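Local structure of serine-tRNA ligase (Naegleria fowleri, 6BLJ) at residues E48-T53 with K141-V146; E90-V95 with S121-E126; Q229-D234 with P468-P473. The protein probably charges tRNA(Ser) with serine through a seryl-adenylate made from ATP, as class II seryl-tRNA synthetases do, and is bound here to AMP. All blocks are in the same frame, centred on the assembly; numbering follows the deposited sequence.

Interaction 1 of 3, residues E48-T53 with K141-V146; sequences EVWRAT and KERDDV
Arg143 points NH1 at one face of the Trp50 indole. This cation-pi pair is the whole of the side-chain contact between 48-53 and 141-146. Arg143 CZ lies 4.4 Å from the centroid of the six-membered ring of Trp50, 11° off the ring normal. The nearest atom is NH1. It comes within 3.2 Å of Trp50 CE3, above the benzo ring and displaced toward its rim. The two planes are 58° apart, so the guanidinium does not stack flat on the ring. The bend in the arginine chain is at chi3 (64°), which turns the planar group after an extended start.

Other polar partners fix the guanidinium. NE and NH2 of Arg143 both reach OD1 of Asp144, each at 3.2 Å, in a side-on salt bridge. OD1 lies near the guanidinium plane, and both nitrogens come from the same face of the carboxylate. NH1 forms a salt bridge with Asp47, three residues before Trp50 on the same helix. Asp144 and Asp47 probably offset the charge of the cation, which also has Arg16 close by. Trp50 NE1 makes a weak hydrogen bond to Glu140, and the Trp50 side chain also touches Val136.

The contact joins helices 38-76 and 114-147. They are the two long helices of the antiparallel coiled-coil arm characteristic of the N-terminal tRNA-binding domain of seryl-tRNA synthetases.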
loop_
_atom_site.group_PDB
_atom_site.type_symbol
_atom_site.label_atom_id
_atom_site.label_comp_id
_atom_site.label_asym_id
_atom_site.label_seq_id
_atom_site.Cartn_x
_atom_site.Cartn_y
_atom_site.Cartn_z
ATOM N N GLU A 48 -6.293 -29.634 -21.865
ATOM C CA GLU A 48 -6.014 -30.561 -22.956
ATOM C C GLU A 48 -4.516 -30.699 -23.197
ATOM O O GLU A 48 -4.019 -31.813 -23.392
ATOM C CB GLU A 48 -6.735 -30.109 -24.223
ATOM C CG GLU A 48 -8.221 -30.400 -24.181
ATOM C CD GLU A 48 -8.972 -29.758 -25.316
ATOM O OE1 GLU A 48 -8.343 -28.994 -26.077
ATOM O OE2 GLU A 48 -10.187 -30.027 -25.452
ATOM N N VAL A 49 -3.781 -29.582 -23.187
ATOM C CA VAL A 49 -2.331 -29.655 -23.359
ATOM C C VAL A 49 -1.702 -30.454 -22.225
ATOM O O VAL A 49 -0.791 -31.266 -22.444
ATOM C CB VAL A 49 -1.729 -28.243 -23.464
ATOM C CG1 VAL A 49 -0.213 -28.309 -23.464
ATOM C CG2 VAL A 49 -2.226 -27.559 -24.731
ATOM N N TRP A 50 -2.190 -30.252 -20.999
ATOM C CA TRP A 50 -1.710 -31.031 -19.861
ATOM C C TRP A 50 -1.932 -32.525 -20.084
ATOM O O TRP A 50 -1.012 -33.337 -19.914
ATOM C CB TRP A 50 -2.406 -30.543 -18.589
ATOM C CG TRP A 50 -2.221 -31.413 -17.369
ATOM C CD1 TRP A 50 -1.133 -31.454 -16.550
ATOM C CD2 TRP A 50 -3.180 -32.320 -16.810
ATOM N NE1 TRP A 50 -1.345 -32.351 -15.527
ATOM C CE2 TRP A 50 -2.596 -32.893 -15.663
ATOM C CE3 TRP A 50 -4.475 -32.713 -17.176
ATOM C CZ2 TRP A 50 -3.258 -33.834 -14.878
ATOM C CZ3 TRP A 50 -5.131 -33.645 -16.395
ATOM C CH2 TRP A 50 -4.520 -34.197 -15.260
ATOM N N ARG A 51 -3.149 -32.902 -20.489
ATOM C CA ARG A 51 -3.454 -34.309 -20.722
ATOM C C ARG A 51 -2.630 -34.872 -21.877
ATOM O O ARG A 51 -2.185 -36.026 -21.827
ATOM C CB ARG A 51 -4.953 -34.482 -20.980
ATOM C CG ARG A 51 -5.383 -35.916 -21.306
ATOM C CD ARG A 51 -4.886 -36.929 -20.266
ATOM N NE ARG A 51 -5.594 -36.861 -18.985
ATOM C CZ ARG A 51 -5.224 -37.526 -17.891
ATOM N NH1 ARG A 51 -5.923 -37.414 -16.766
ATOM N NH2 ARG A 51 -4.146 -38.300 -17.914
ATOM N N ALA A 52 -2.410 -34.073 -22.926
ATOM C CA ALA A 52 -1.573 -34.537 -24.028
ATOM C C ALA A 52 -0.130 -34.721 -23.573
ATOM O O ALA A 52 0.567 -35.635 -24.029
ATOM C CB ALA A 52 -1.654 -33.556 -25.199
ATOM N N THR A 53 0.335 -33.852 -22.679
ATOM C CA THR A 53 1.693 -33.964 -22.164
ATOM C C THR A 53 1.874 -35.241 -21.346
ATOM O O THR A 53 2.944 -35.859 -21.384
ATOM C CB THR A 53 2.042 -32.713 -21.366
ATOM O OG1 THR A 53 1.852 -31.579 -22.218
ATOM C CG2 THR A 53 3.496 -32.740 -20.923
ATOM N N LYS A 141 0.168 -26.714 -13.127
ATOM C CA LYS A 141 0.109 -25.463 -12.380
ATOM C C LYS A 141 -0.423 -24.329 -13.247
ATOM O O LYS A 141 -1.177 -23.475 -12.768
ATOM C CB LYS A 141 1.491 -25.115 -11.822
ATOM N N GLU A 142 -0.049 -24.310 -14.531
ATOM C CA GLU A 142 -0.500 -23.241 -15.417
ATOM C C GLU A 142 -2.016 -23.277 -15.574
ATOM O O GLU A 142 -2.677 -22.229 -15.583
ATOM C CB GLU A 142 0.186 -23.367 -16.774
ATOM C CG GLU A 142 0.077 -22.154 -17.667
ATOM C CD GLU A 142 0.875 -22.318 -18.944
ATOM O OE1 GLU A 142 1.922 -23.006 -18.914
ATOM O OE2 GLU A 142 0.482 -21.709 -19.966
ATOM N N ARG A 143 -2.581 -24.482 -15.713
ATOM C CA ARG A 143 -4.031 -24.645 -15.763
ATOM C C ARG A 143 -4.677 -24.218 -14.453
ATOM O O ARG A 143 -5.663 -23.471 -14.447
ATOM C CB ARG A 143 -4.385 -26.101 -16.065
ATOM C CG ARG A 143 -5.875 -26.396 -16.108
ATOM C CD ARG A 143 -6.120 -27.887 -15.927
ATOM N NE ARG A 143 -5.704 -28.368 -14.614
ATOM C CZ ARG A 143 -5.626 -29.653 -14.286
ATOM N NH1 ARG A 143 -5.899 -30.590 -15.191
ATOM N NH2 ARG A 143 -5.248 -30.005 -13.065
ATOM N N ASP A 144 -4.140 -24.701 -13.329
ATOM C CA ASP A 144 -4.726 -24.402 -12.030
ATOM C C ASP A 144 -4.659 -22.910 -11.717
ATOM O O ASP A 144 -5.533 -22.387 -11.016
ATOM C CB ASP A 144 -4.022 -25.222 -10.944
ATOM C CG ASP A 144 -4.365 -26.717 -11.003
ATOM O OD1 ASP A 144 -5.324 -27.100 -11.709
ATOM O OD2 ASP A 144 -3.671 -27.511 -10.331
ATOM N N ASP A 145 -3.643 -22.208 -12.234
ATOM C CA ASP A 145 -3.522 -20.773 -11.986
ATOM C C ASP A 145 -4.615 -19.987 -12.700
ATOM O O ASP A 145 -5.080 -18.961 -12.192
ATOM C CB ASP A 145 -2.150 -20.262 -12.425
ATOM C CG ASP A 145 -1.051 -20.575 -11.422
ATOM O OD1 ASP A 145 -1.344 -21.120 -10.333
ATOM O OD2 ASP A 145 0.117 -20.265 -11.734
ATOM N N VAL A 146 -5.008 -20.422 -13.898
ATOM C CA VAL A 146 -6.128 -19.770 -14.568
ATOM C C VAL A 146 -7.430 -20.119 -13.865
ATOM O O VAL A 146 -8.306 -19.264 -13.693
ATOM C CB VAL A 146 -6.162 -20.144 -16.059
ATOM C CG1 VAL A 146 -7.319 -19.449 -16.745
ATOM C CG2 VAL A 146 -4.854 -19.750 -16.723
#

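Interaction 2 of 3, residues E90-V95 with S121-E126; sequences EVTDDV and STYITE
Tyr123 reaches from helix 114-147 to Thr92 of the short helix 89-93 and to Val95 just beyond. Its CB starts toward the other segment, with CG anti to the backbone N (chi1 173°), and this carries the ring toward 90-95. Along one side of the ring, CD2 and then CE2 run past Val95. CE2 is the closer, 3.6 Å from Val95 CG1, and the methyl sits at the ring edge, near its plane. Thr92 takes one face. Its CG2 stands over the ring centre, 4.0 Å from the centroid and 11° off the normal, which makes a CH-pi contact. Further out, Tyr123 CZ lies 3.8 Å from Thr92 CB. At the tip, the hydroxyl OH of Tyr123 comes to 3.1 Å from the backbone O of Thr92.

Val95 has a second, looser neighbour. Its CG2 lies 4.4 Å from CG1 of Ile124, which packs on Ile60, Phe63 and Ile67 of helix 38-76. Leu87 touches both Thr92 and Tyr123, and His128 meets the tyrosine ring. Glu126 forms a salt bridge with Arg51 of the second subunit.

Helix 89-93 and the turn after it pack on helix 114-147, with Tyr123 held at face and edge and Val91 and Val95 on Leu120. The connection between the two long helices thus lies against the second helix of the antiparallel coiled-coil arm of seryl-tRNA synthetases.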
loop_
_atom_site.group_PDB
_atom_site.type_symbol
_atom_site.label_atom_id
_atom_site.label_comp_id
_atom_site.label_asym_id
_atom_site.label_seq_id
_atom_site.Cartn_x
_atom_site.Cartn_y
_atom_site.Cartn_z
ATOM N N GLU A 90 23.728 -39.593 -33.925
ATOM C CA GLU A 90 22.459 -39.713 -34.643
ATOM C C GLU A 90 21.351 -40.271 -33.754
ATOM O O GLU A 90 20.182 -39.905 -33.916
ATOM C CB GLU A 90 22.640 -40.598 -35.879
ATOM N N VAL A 91 21.696 -41.151 -32.809
ATOM C CA VAL A 91 20.699 -41.664 -31.876
ATOM C C VAL A 91 20.276 -40.574 -30.893
ATOM O O VAL A 91 19.087 -40.258 -30.769
ATOM C CB VAL A 91 21.239 -42.913 -31.158
ATOM C CG1 VAL A 91 20.347 -43.289 -29.994
ATOM C CG2 VAL A 91 21.347 -44.076 -32.146
ATOM N N THR A 92 21.243 -39.956 -30.197
ATOM C CA THR A 92 20.882 -38.952 -29.194
ATOM C C THR A 92 20.300 -37.689 -29.820
ATOM O O THR A 92 19.617 -36.927 -29.124
ATOM C CB THR A 92 22.090 -38.587 -28.317
ATOM O OG1 THR A 92 23.169 -38.121 -29.138
ATOM C CG2 THR A 92 22.558 -39.792 -27.508
ATOM N N ASP A 93 20.537 -37.451 -31.114
ATOM C CA ASP A 93 19.870 -36.335 -31.780
ATOM C C ASP A 93 18.361 -36.541 -31.841
ATOM O O ASP A 93 17.604 -35.562 -31.861
ATOM C CB ASP A 93 20.424 -36.145 -33.194
ATOM C CG ASP A 93 21.758 -35.423 -33.214
ATOM O OD1 ASP A 93 22.160 -34.859 -32.170
ATOM O OD2 ASP A 93 22.407 -35.422 -34.281
ATOM N N ASP A 94 17.908 -37.797 -31.872
ATOM C CA ASP A 94 16.488 -38.101 -32.017
ATOM C C ASP A 94 16.166 -39.527 -31.579
ATOM O O ASP A 94 16.082 -40.425 -32.423
ATOM C CB ASP A 94 16.062 -37.901 -33.474
ATOM C CG ASP A 94 14.557 -37.971 -33.661
ATOM O OD1 ASP A 94 13.819 -37.949 -32.649
ATOM O OD2 ASP A 94 14.114 -38.050 -34.829
ATOM N N VAL A 95 15.961 -39.755 -30.279
ATOM C CA VAL A 95 15.724 -41.131 -29.843
ATOM C C VAL A 95 14.366 -41.634 -30.308
ATOM O O VAL A 95 14.171 -42.844 -30.427
ATOM C CB VAL A 95 15.838 -41.282 -28.311
ATOM C CG1 VAL A 95 17.247 -40.986 -27.847
ATOM C CG2 VAL A 95 14.836 -40.383 -27.600
ATOM N N SER A 121 18.977 -46.314 -22.440
ATOM C CA SER A 121 17.899 -46.276 -21.448
ATOM C C SER A 121 18.191 -45.226 -20.377
ATOM O O SER A 121 17.297 -44.476 -19.965
ATOM C CB SER A 121 17.699 -47.660 -20.826
ATOM O OG SER A 121 16.580 -47.679 -19.947
ATOM N N THR A 122 19.440 -45.170 -19.909
ATOM C CA THR A 122 19.839 -44.156 -18.936
ATOM C C THR A 122 19.666 -42.753 -19.508
ATOM O O THR A 122 19.139 -41.856 -18.844
ATOM C CB THR A 122 21.300 -44.376 -18.540
ATOM O OG1 THR A 122 21.429 -45.623 -17.849
ATOM C CG2 THR A 122 21.794 -43.227 -17.644
ATOM N N TYR A 123 20.096 -42.558 -20.753
ATOM C CA TYR A 123 19.938 -41.271 -21.411
ATOM C C TYR A 123 18.469 -40.871 -21.490
ATOM O O TYR A 123 18.098 -39.746 -21.126
ATOM C CB TYR A 123 20.570 -41.340 -22.803
ATOM C CG TYR A 123 20.338 -40.121 -23.657
ATOM C CD1 TYR A 123 21.101 -38.975 -23.492
ATOM C CD2 TYR A 123 19.375 -40.133 -24.656
ATOM C CE1 TYR A 123 20.890 -37.855 -24.287
ATOM C CE2 TYR A 123 19.163 -39.023 -25.455
ATOM C CZ TYR A 123 19.921 -37.888 -25.265
ATOM O OH TYR A 123 19.710 -36.781 -26.055
ATOM N N ILE A 124 17.614 -41.798 -21.929
ATOM C CA ILE A 124 16.179 -41.526 -22.024
ATOM C C ILE A 124 15.612 -41.109 -20.671
ATOM O O ILE A 124 14.839 -40.147 -20.575
ATOM C CB ILE A 124 15.444 -42.759 -22.587
ATOM C CG1 ILE A 124 15.716 -42.888 -24.091
ATOM C CG2 ILE A 124 13.944 -42.665 -22.291
ATOM C CD1 ILE A 124 15.326 -44.244 -24.691
ATOM N N THR A 125 15.999 -41.811 -19.603
ATOM C CA THR A 125 15.506 -41.463 -18.271
ATOM C C THR A 125 16.007 -40.089 -17.843
ATOM O O THR A 125 15.233 -39.257 -17.359
ATOM C CB THR A 125 15.935 -42.528 -17.252
ATOM O OG1 THR A 125 15.242 -43.756 -17.514
ATOM C CG2 THR A 125 15.615 -42.062 -15.816
ATOM N N GLU A 126 17.302 -39.825 -18.026
ATOM C CA GLU A 126 17.876 -38.589 -17.500
ATOM C C GLU A 126 17.507 -37.363 -18.331
ATOM O O GLU A 126 17.361 -36.273 -17.777
ATOM C CB GLU A 126 19.395 -38.725 -17.397
ATOM C CG GLU A 126 19.858 -39.641 -16.258
ATOM C CD GLU A 126 21.379 -39.820 -16.210
ATOM O OE1 GLU A 126 22.081 -39.244 -17.069
ATOM O OE2 GLU A 126 21.875 -40.541 -15.316
#

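Interaction 3 of 3, residues Q229-D234 with P468-P473; sequences QNYAID and PEVLQP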
loop_
_atom_site.group_PDB
_atom_site.type_symbol
_atom_site.label_atom_id
_atom_site.label_comp_id
_atom_site.label_asym_id
_atom_site.label_seq_id
_atom_site.Cartn_x
_atom_site.Cartn_y
_atom_site.Cartn_z
ATOM N N GLN A 229 -23.557 -5.978 21.990
ATOM C CA GLN A 229 -22.669 -7.127 21.883
ATOM C C GLN A 229 -23.143 -8.259 22.782
ATOM O O GLN A 229 -23.182 -9.421 22.369
ATOM C CB GLN A 229 -21.241 -6.725 22.254
ATOM C CG GLN A 229 -20.561 -5.816 21.257
ATOM C CD GLN A 229 -19.327 -5.191 21.851
ATOM O OE1 GLN A 229 -19.166 -3.970 21.849
ATOM N NE2 GLN A 229 -18.469 -6.024 22.421
ATOM N N ASN A 230 -23.468 -7.933 24.040
ATOM C CA ASN A 230 -23.889 -8.945 25.004
ATOM C C ASN A 230 -25.181 -9.630 24.558
ATOM O O ASN A 230 -25.321 -10.859 24.657
ATOM C CB ASN A 230 -24.070 -8.276 26.366
ATOM C CG ASN A 230 -23.944 -9.241 27.530
ATOM O OD1 ASN A 230 -23.421 -8.891 28.583
ATOM N ND2 ASN A 230 -24.438 -10.461 27.350
ATOM N N TYR A 231 -26.150 -8.838 24.100
ATOM C CA TYR A 231 -27.416 -9.386 23.628
ATOM C C TYR A 231 -27.211 -10.227 22.372
ATOM O O TYR A 231 -27.749 -11.334 22.264
ATOM C CB TYR A 231 -28.408 -8.242 23.373
ATOM C CG TYR A 231 -29.680 -8.656 22.651
ATOM C CD1 TYR A 231 -30.429 -9.733 23.103
ATOM C CD2 TYR A 231 -30.129 -7.967 21.525
ATOM C CE1 TYR A 231 -31.593 -10.130 22.449
ATOM C CE2 TYR A 231 -31.304 -8.354 20.861
ATOM C CZ TYR A 231 -32.027 -9.443 21.339
ATOM O OH TYR A 231 -33.178 -9.854 20.708
ATOM N N ALA A 232 -26.415 -9.727 21.426
ATOM C CA ALA A 232 -26.176 -10.465 20.188
ATOM C C ALA A 232 -25.590 -11.839 20.467
ATOM O O ALA A 232 -26.022 -12.843 19.885
ATOM C CB ALA A 232 -25.239 -9.669 19.278
ATOM N N ILE A 233 -24.607 -11.906 21.362
ATOM C CA ILE A 233 -23.986 -13.190 21.680
ATOM C C ILE A 233 -24.982 -14.116 22.378
ATOM O O ILE A 233 -25.058 -15.313 22.068
ATOM C CB ILE A 233 -22.708 -12.948 22.509
ATOM C CG1 ILE A 233 -21.626 -12.374 21.582
ATOM C CG2 ILE A 233 -22.220 -14.219 23.174
ATOM C CD1 ILE A 233 -20.586 -11.591 22.281
ATOM N N ASP A 234 -25.766 -13.586 23.322
ATOM C CA ASP A 234 -26.810 -14.404 23.948
ATOM C C ASP A 234 -27.810 -14.893 22.908
ATOM O O ASP A 234 -28.184 -16.071 22.888
ATOM C CB ASP A 234 -27.530 -13.611 25.033
ATOM C CG ASP A 234 -26.718 -13.480 26.284
ATOM O OD1 ASP A 234 -25.666 -14.156 26.367
ATOM O OD2 ASP A 234 -27.147 -12.730 27.190
ATOM N N PRO A 468 -34.088 0.835 23.174
ATOM C CA PRO A 468 -34.940 -0.272 22.720
ATOM C C PRO A 468 -35.259 -1.226 23.866
ATOM O O PRO A 468 -34.395 -1.549 24.683
ATOM C CB PRO A 468 -34.100 -0.946 21.635
ATOM C CG PRO A 468 -33.255 0.215 21.056
ATOM C CD PRO A 468 -32.963 1.103 22.258
ATOM N N GLU A 469 -36.524 -1.642 23.934
ATOM C CA GLU A 469 -36.986 -2.440 25.067
ATOM C C GLU A 469 -36.053 -3.618 25.334
ATOM O O GLU A 469 -35.634 -3.843 26.473
ATOM C CB GLU A 469 -38.406 -2.933 24.818
ATOM C CG GLU A 469 -39.107 -3.363 26.076
ATOM C CD GLU A 469 -40.526 -3.794 25.815
ATOM O OE1 GLU A 469 -41.385 -2.912 25.590
ATOM O OE2 GLU A 469 -40.772 -5.019 25.809
ATOM N N VAL A 470 -35.680 -4.354 24.282
ATOM C CA VAL A 470 -34.899 -5.573 24.477
ATOM C C VAL A 470 -33.500 -5.286 25.014
ATOM O O VAL A 470 -32.873 -6.182 25.589
ATOM C CB VAL A 470 -34.836 -6.387 23.168
ATOM C CG1 VAL A 470 -33.834 -5.778 22.200
ATOM C CG2 VAL A 470 -34.496 -7.845 23.446
ATOM N N LEU A 471 -32.975 -4.065 24.847
ATOM C CA LEU A 471 -31.647 -3.739 25.369
ATOM C C LEU A 471 -31.674 -3.210 26.801
ATOM O O LEU A 471 -30.608 -3.106 27.423
ATOM C CB LEU A 471 -30.918 -2.711 24.467
ATOM C CG LEU A 471 -30.480 -3.093 23.050
ATOM C CD1 LEU A 471 -29.760 -1.941 22.303
ATOM C CD2 LEU A 471 -29.586 -4.336 23.077
ATOM N N GLN A 472 -32.846 -2.848 27.330
ATOM C CA GLN A 472 -32.890 -2.223 28.652
ATOM C C GLN A 472 -32.290 -3.102 29.749
ATOM O O GLN A 472 -31.462 -2.593 30.525
ATOM C CB GLN A 472 -34.330 -1.790 28.958
ATOM C CG GLN A 472 -34.826 -0.699 27.997
ATOM C CD GLN A 472 -36.274 -0.267 28.230
ATOM O OE1 GLN A 472 -36.896 -0.643 29.215
ATOM N NE2 GLN A 472 -36.818 0.511 27.298
ATOM N N PRO A 473 -32.604 -4.402 29.856
ATOM C CA PRO A 473 -31.944 -5.217 30.894
ATOM C C PRO A 473 -30.438 -5.307 30.737
ATOM O O PRO A 473 -29.729 -5.468 31.736
ATOM C CB PRO A 473 -32.608 -6.595 30.742
ATOM C CG PRO A 473 -33.891 -6.332 30.056
ATOM C CD PRO A 473 -33.647 -5.170 29.146
#
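Apolar contacts carry the whole meeting of Tyr231 with Val470 and Leu471. The Tyr231 side chain crosses each partner at about a right angle. Val470 uses both methyls on the outer part of the ring. Its CG2 lies 3.6 Å from Tyr231 CZ, and CG1 lies 3.9 Å from CE2. Val470 CG1 sits between the backbone N and the carbonyl carbon (chi1 77°), which puts CG2 anti to N and up against the phenol end. Leu471 works nearer the root, with CD2 4.0 Å from Tyr231 CD2 and 4.1 Å from its CB.

Two other aromatic rings, Phe363 and Tyr474, also meet the Tyr231 ring.

Hydrogen bonds serve the polar groups from outside this pair. Tyr231 OH bonds to OG of Ser366, and Asp234 OD2 bonds to OH of Tyr474. Across the subunit boundary, Asn230 OD1 accepts from ND2 of Asn230 of the third subunit.

Within 468-473, Leu471 N bonds to Pro468 O at 2.9 Å, part of the 3-10 turn that presents Val470 and Leu471.

Between 229-234 and 468-473 the contact is apolar, so it probably rests on dispersion and burial. The Asp234-Tyr474 bond just after the turn adds a polar tie, and the buried tyrosine hydroxyl is satisfied by Ser366.

Interactions 1 and 2 belong to the N-terminal arm and share helix 114-147. Their centres are about 26 Å apart and their nearest atoms about 13 Å, so within one chain they do not touch. Between chains, Glu126 of interaction 2 pairs with Arg51 of the second subunit, part of 48-53 in that copy. Interaction 2 is nested in the chain loop closed by interaction 1. Interaction 3, in the catalytic part, lies on the opposite side of the chain's centre, about 54 Å from interaction 1 and about 77 Å from interaction 2 between centres. Helix 220-238 packs on strand 332-342, which carries the pocket residues Phe333 and Lys335, and Leu471 packs on helix 448-458, which carries Arg450.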